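Local coordinates for putative aliphatic sulfonates-binding protein (Escherichia coli, PDB 2X26) that probably captures aliphatic sulfonates in the periplasm as the binding protein of an ABC-type alkanesulfonate transport system, at residues 73-84 with 183-192. Numbering follows the deposited sequence. Where two conformers were deposited one is given.
Sequences DLVYVGVEPPKP and QTGSFYLAAR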
loop_
_atom_site.group_PDB
_atom_site.type_symbol
_atom_site.label_atom_id
_atom_site.label_comp_id
_atom_site.label_asym_id
_atom_site.label_seq_id
_atom_site.Cartn_x
_atom_site.Cartn_y
_atom_site.Cartn_z
ATOM N N ASP A 73 17.787 1.991 1.181
ATOM C CA ASP A 73 17.785 3.205 0.347
ATOM C C ASP A 73 16.607 3.174 -0.646
ATOM O O ASP A 73 16.654 3.788 -1.712
ATOM C CB ASP A 73 19.113 3.383 -0.392
ATOM C CG ASP A 73 19.244 4.770 -1.079
ATOM O OD1 ASP A 73 18.587 5.765 -0.663
ATOM O OD2 ASP A 73 20.022 4.856 -2.059
ATOM N N LEU A 74 15.523 2.536 -0.261
ATOM C CA LEU A 74 14.376 2.380 -1.179
ATOM C C LEU A 74 13.620 3.675 -1.337
ATOM O O LEU A 74 13.363 4.353 -0.346
ATOM C CB LEU A 74 13.434 1.374 -0.594
ATOM C CG LEU A 74 14.128 0.088 -0.232
ATOM C CD1 LEU A 74 13.065 -0.819 0.426
ATOM C CD2 LEU A 74 14.731 -0.582 -1.483
ATOM N N VAL A 75 13.267 4.037 -2.562
ATOM C CA VAL A 75 12.697 5.360 -2.826
ATOM C C VAL A 75 11.225 5.223 -3.130
ATOM O O VAL A 75 10.799 4.205 -3.735
ATOM C CB VAL A 75 13.403 6.067 -3.989
ATOM C CG1 VAL A 75 14.838 6.394 -3.591
ATOM C CG2 VAL A 75 13.387 5.261 -5.284
ATOM N N TYR A 76 10.454 6.250 -2.733
ATOM C CA TYR A 76 9.042 6.327 -3.085
ATOM C C TYR A 76 8.942 6.861 -4.511
ATOM O O TYR A 76 9.322 8.013 -4.779
ATOM C CB TYR A 76 8.330 7.298 -2.149
ATOM C CG TYR A 76 8.387 6.949 -0.680
ATOM C CD1 TYR A 76 7.403 6.122 -0.088
ATOM C CD2 TYR A 76 9.360 7.473 0.125
ATOM C CE1 TYR A 76 7.440 5.808 1.289
ATOM C CE2 TYR A 76 9.428 7.171 1.504
ATOM C CZ TYR A 76 8.460 6.334 2.075
ATOM O OH TYR A 76 8.496 6.040 3.431
ATOM N N VAL A 77 8.465 6.032 -5.418
ATOM C CA VAL A 77 8.325 6.435 -6.804
ATOM C C VAL A 77 6.909 6.951 -7.138
ATOM O O VAL A 77 6.743 7.668 -8.127
ATOM C CB VAL A 77 8.757 5.344 -7.845
ATOM C CG1 VAL A 77 10.320 5.159 -7.894
ATOM C CG2 VAL A 77 7.975 4.011 -7.650
ATOM N N GLY A 78 5.905 6.584 -6.345
ATOM C CA GLY A 78 4.517 6.968 -6.656
ATOM C C GLY A 78 3.659 6.815 -5.429
ATOM O O GLY A 78 3.945 5.997 -4.557
ATOM N N VAL A 79 2.551 7.546 -5.395
ATOM C CA VAL A 79 1.601 7.437 -4.252
ATOM C C VAL A 79 0.154 7.412 -4.780
ATOM O O VAL A 79 -0.187 8.025 -5.815
ATOM C CB VAL A 79 1.786 8.613 -3.223
ATOM C CG1 VAL A 79 1.545 10.010 -3.902
ATOM C CG2 VAL A 79 0.902 8.419 -1.964
ATOM N N GLU A 80 -0.680 6.631 -4.109
ATOM C CA GLU A 80 -2.141 6.550 -4.394
ATOM C C GLU A 80 -2.876 7.234 -3.242
ATOM O O GLU A 80 -2.348 7.285 -2.121
ATOM C CB GLU A 80 -2.557 5.083 -4.394
ATOM C CG GLU A 80 -1.911 4.307 -5.488
ATOM C CD GLU A 80 -2.014 2.788 -5.417
ATOM O OE1 GLU A 80 -1.606 2.096 -4.433
ATOM O OE2 GLU A 80 -2.370 2.248 -6.456
ATOM N N PRO A 81 -4.129 7.663 -3.472
ATOM C CA PRO A 81 -4.850 8.366 -2.391
ATOM C C PRO A 81 -5.115 7.453 -1.217
ATOM O O PRO A 81 -5.215 6.268 -1.391
ATOM C CB PRO A 81 -6.187 8.755 -3.038
ATOM C CG PRO A 81 -5.942 8.635 -4.577
ATOM C CD PRO A 81 -4.920 7.534 -4.712
ATOM N N PRO A 82 -5.262 8.021 -0.031
ATOM C CA PRO A 82 -5.648 7.217 1.102
ATOM C C PRO A 82 -7.082 6.653 0.961
ATOM O O PRO A 82 -7.874 7.175 0.182
ATOM C CB PRO A 82 -5.664 8.231 2.267
ATOM C CG PRO A 82 -5.766 9.523 1.707
ATOM C CD PRO A 82 -5.269 9.459 0.272
ATOM N N LYS A 83 -7.361 5.607 1.736
ATOM C CA LYS A 83 -8.680 4.961 1.715
ATOM C C LYS A 83 -9.261 5.054 3.105
ATOM O O LYS A 83 -9.327 4.048 3.810
ATOM C CB LYS A 83 -8.542 3.466 1.332
ATOM C CG LYS A 83 -7.938 3.199 -0.060
ATOM C CD LYS A 83 -8.154 1.701 -0.505
ATOM C CE LYS A 83 -7.973 0.622 0.608
ATOM N NZ LYS A 83 -8.672 -0.758 0.399
ATOM N N PRO A 84 -9.744 6.248 3.496
ATOM C CA PRO A 84 -10.194 6.368 4.916
ATOM C C PRO A 84 -11.391 5.503 5.284
ATOM O O PRO A 84 -11.479 5.069 6.433
ATOM C CB PRO A 84 -10.549 7.837 5.051
ATOM C CG PRO A 84 -10.816 8.345 3.648
ATOM C CD PRO A 84 -9.845 7.525 2.774
ATOM N N GLN A 183 -5.042 10.767 6.511
ATOM C CA GLN A 183 -4.189 9.701 6.077
ATOM C C GLN A 183 -3.296 10.032 4.860
ATOM O O GLN A 183 -3.530 10.969 4.107
ATOM C CB GLN A 183 -5.065 8.492 5.853
ATOM C CG GLN A 183 -5.731 8.017 7.132
ATOM C CD GLN A 183 -6.370 6.683 6.947
ATOM O OE1 GLN A 183 -7.125 6.497 6.001
ATOM N NE2 GLN A 183 -6.063 5.729 7.821
ATOM N N THR A 184 -2.257 9.228 4.656
ATOM C CA THR A 184 -1.202 9.553 3.674
ATOM C C THR A 184 -1.396 8.974 2.260
ATOM O O THR A 184 -1.190 9.659 1.245
ATOM C CB THR A 184 0.104 8.987 4.237
ATOM O OG1 THR A 184 0.348 9.648 5.473
ATOM C CG2 THR A 184 1.316 9.225 3.269
ATOM N N GLY A 185 -1.785 7.710 2.204
ATOM C CA GLY A 185 -1.933 7.045 0.903
ATOM C C GLY A 185 -1.072 5.768 0.873
ATOM O O GLY A 185 -0.419 5.454 1.853
ATOM N N SER A 186 -1.118 5.009 -0.224
ATOM C CA SER A 186 -0.232 3.836 -0.324
ATOM C C SER A 186 0.803 4.121 -1.370
ATOM O O SER A 186 0.669 5.063 -2.180
ATOM C CB SER A 186 -0.993 2.566 -0.687
ATOM O OG SER A 186 -1.820 2.784 -1.823
ATOM N N PHE A 187 1.862 3.336 -1.364
ATOM C CA PHE A 187 3.046 3.710 -2.162
ATOM C C PHE A 187 3.556 2.658 -3.125
ATOM O O PHE A 187 3.243 1.456 -2.997
ATOM C CB PHE A 187 4.206 4.050 -1.247
ATOM C CG PHE A 187 4.000 5.311 -0.458
ATOM C CD1 PHE A 187 4.110 6.576 -1.069
ATOM C CD2 PHE A 187 3.686 5.222 0.877
ATOM C CE1 PHE A 187 3.974 7.778 -0.307
ATOM C CE2 PHE A 187 3.496 6.411 1.673
ATOM C CZ PHE A 187 3.638 7.693 1.070
ATOM N N TYR A 188 4.301 3.130 -4.126
ATOM C CA TYR A 188 5.089 2.259 -4.989
ATOM C C TYR A 188 6.516 2.613 -4.678
ATOM O O TYR A 188 6.826 3.795 -4.560
ATOM C CB TYR A 188 4.794 2.540 -6.452
ATOM C CG TYR A 188 3.404 2.092 -6.767
ATOM C CD1 TYR A 188 2.318 2.934 -6.518
ATOM C CD2 TYR A 188 3.181 0.801 -7.238
ATOM C CE1 TYR A 188 1.023 2.484 -6.788
ATOM C CE2 TYR A 188 1.891 0.344 -7.514
ATOM C CZ TYR A 188 0.822 1.204 -7.271
ATOM O OH TYR A 188 -0.461 0.753 -7.523
ATOM N N LEU A 189 7.337 1.576 -4.466
ATOM C CA LEU A 189 8.755 1.759 -4.170
ATOM C C LEU A 189 9.665 1.009 -5.131
ATOM O O LEU A 189 9.301 -0.038 -5.692
ATOM C CB LEU A 189 9.053 1.326 -2.718
ATOM C CG LEU A 189 8.365 2.270 -1.668
ATOM C CD1 LEU A 189 7.099 1.570 -1.220
ATOM C CD2 LEU A 189 9.303 2.576 -0.545
ATOM N N ALA A 190 10.875 1.544 -5.297
ATOM C CA ALA A 190 11.915 0.888 -6.078
ATOM C C ALA A 190 13.252 1.173 -5.465
ATOM O O ALA A 190 13.361 2.065 -4.674
ATOM C CB ALA A 190 11.911 1.414 -7.510
ATOM N N ALA A 191 14.286 0.424 -5.857
ATOM C CA ALA A 191 15.645 0.842 -5.541
ATOM C C ALA A 191 16.030 2.086 -6.345
ATOM O O ALA A 191 15.634 2.248 -7.518
ATOM C CB ALA A 191 16.617 -0.302 -5.818
ATOM N N ARG A 192 16.768 3.000 -5.703
ATOM C CA ARG A 192 17.093 4.237 -6.379
ATOM C C ARG A 192 17.812 4.072 -7.728
ATOM O O ARG A 192 17.467 4.750 -8.700
ATOM C CB ARG A 192 17.789 5.213 -5.449
ATOM C CG ARG A 192 18.029 6.597 -6.069
ATOM C CD ARG A 192 18.984 7.402 -5.200
ATOM N NE ARG A 192 18.617 7.309 -3.787
ATOM C CZ ARG A 192 17.837 8.189 -3.171
ATOM N NH1 ARG A 192 17.331 9.225 -3.862
ATOM N NH2 ARG A 192 17.524 8.014 -1.879
HETATM O O HOH W 1 0.517 0.713 -3.385
HETATM O O HOH W 2 -2.181 10.561 -1.403
HETATM O O HOH W 3 -4.254 3.753 -0.779
#
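Glu80 and Tyr188 meet at about a right angle on one face of an antiparallel strand pair, the carboxylate turned 68° from the phenol ring and lying at its edge. Tyr188 OH donates to Glu80 OE2 over 2.6 Å from above the carboxylate plane, while Ser186 OG, in one of its two conformers, donates to the anti side of Glu80 OE1 at 2.7 Å. Water bridges OE1 to Phe187 O, and a bound glycerol bonds to OE1. With an alanine in place of Glu80, the phenol and, in this conformer, the serine hydroxyl would probably lose their carboxylate acceptor.

The opposite face, bearing Tyr76, Val79, Phe187 and Leu189, is largely apolar, a worked case of two strands sorting a polar and an aromatic cluster to different faces. The edge of Tyr76 meets the face of Phe187 in an inclined edge-to-face (T-shaped) pair, planes 59° apart, Tyr76 CD1 standing 3.4 Å above the Phe187 ring plane, and Leu189 CD2 lies over a face of Tyr76. Between the Tyr76-Leu189 and Val79-Phe187 pairs, Val77 and Gly78 oppose Tyr188 in a classic beta bulge; Tyr188 O takes Val77 N at 2.9 Å and, weakly, Gly78 N.

At the far end Arg192 swings its CG anti to the backbone N (chi1 -174°); its guanidinium lies over Val75 CG1 while NH2 reaches the syn side of Asp73 OD1 at 2.8 Å, a salt bridge.

Strand 74-80 borders the five-stranded sheet, with 186-191 inside it, bonded through Phe187 to Thr59. Helices 42-51 and 62-69 pack on Leu189, and Gln261 of helix 255-270 touches Phe187 and bonds to Tyr76 OH.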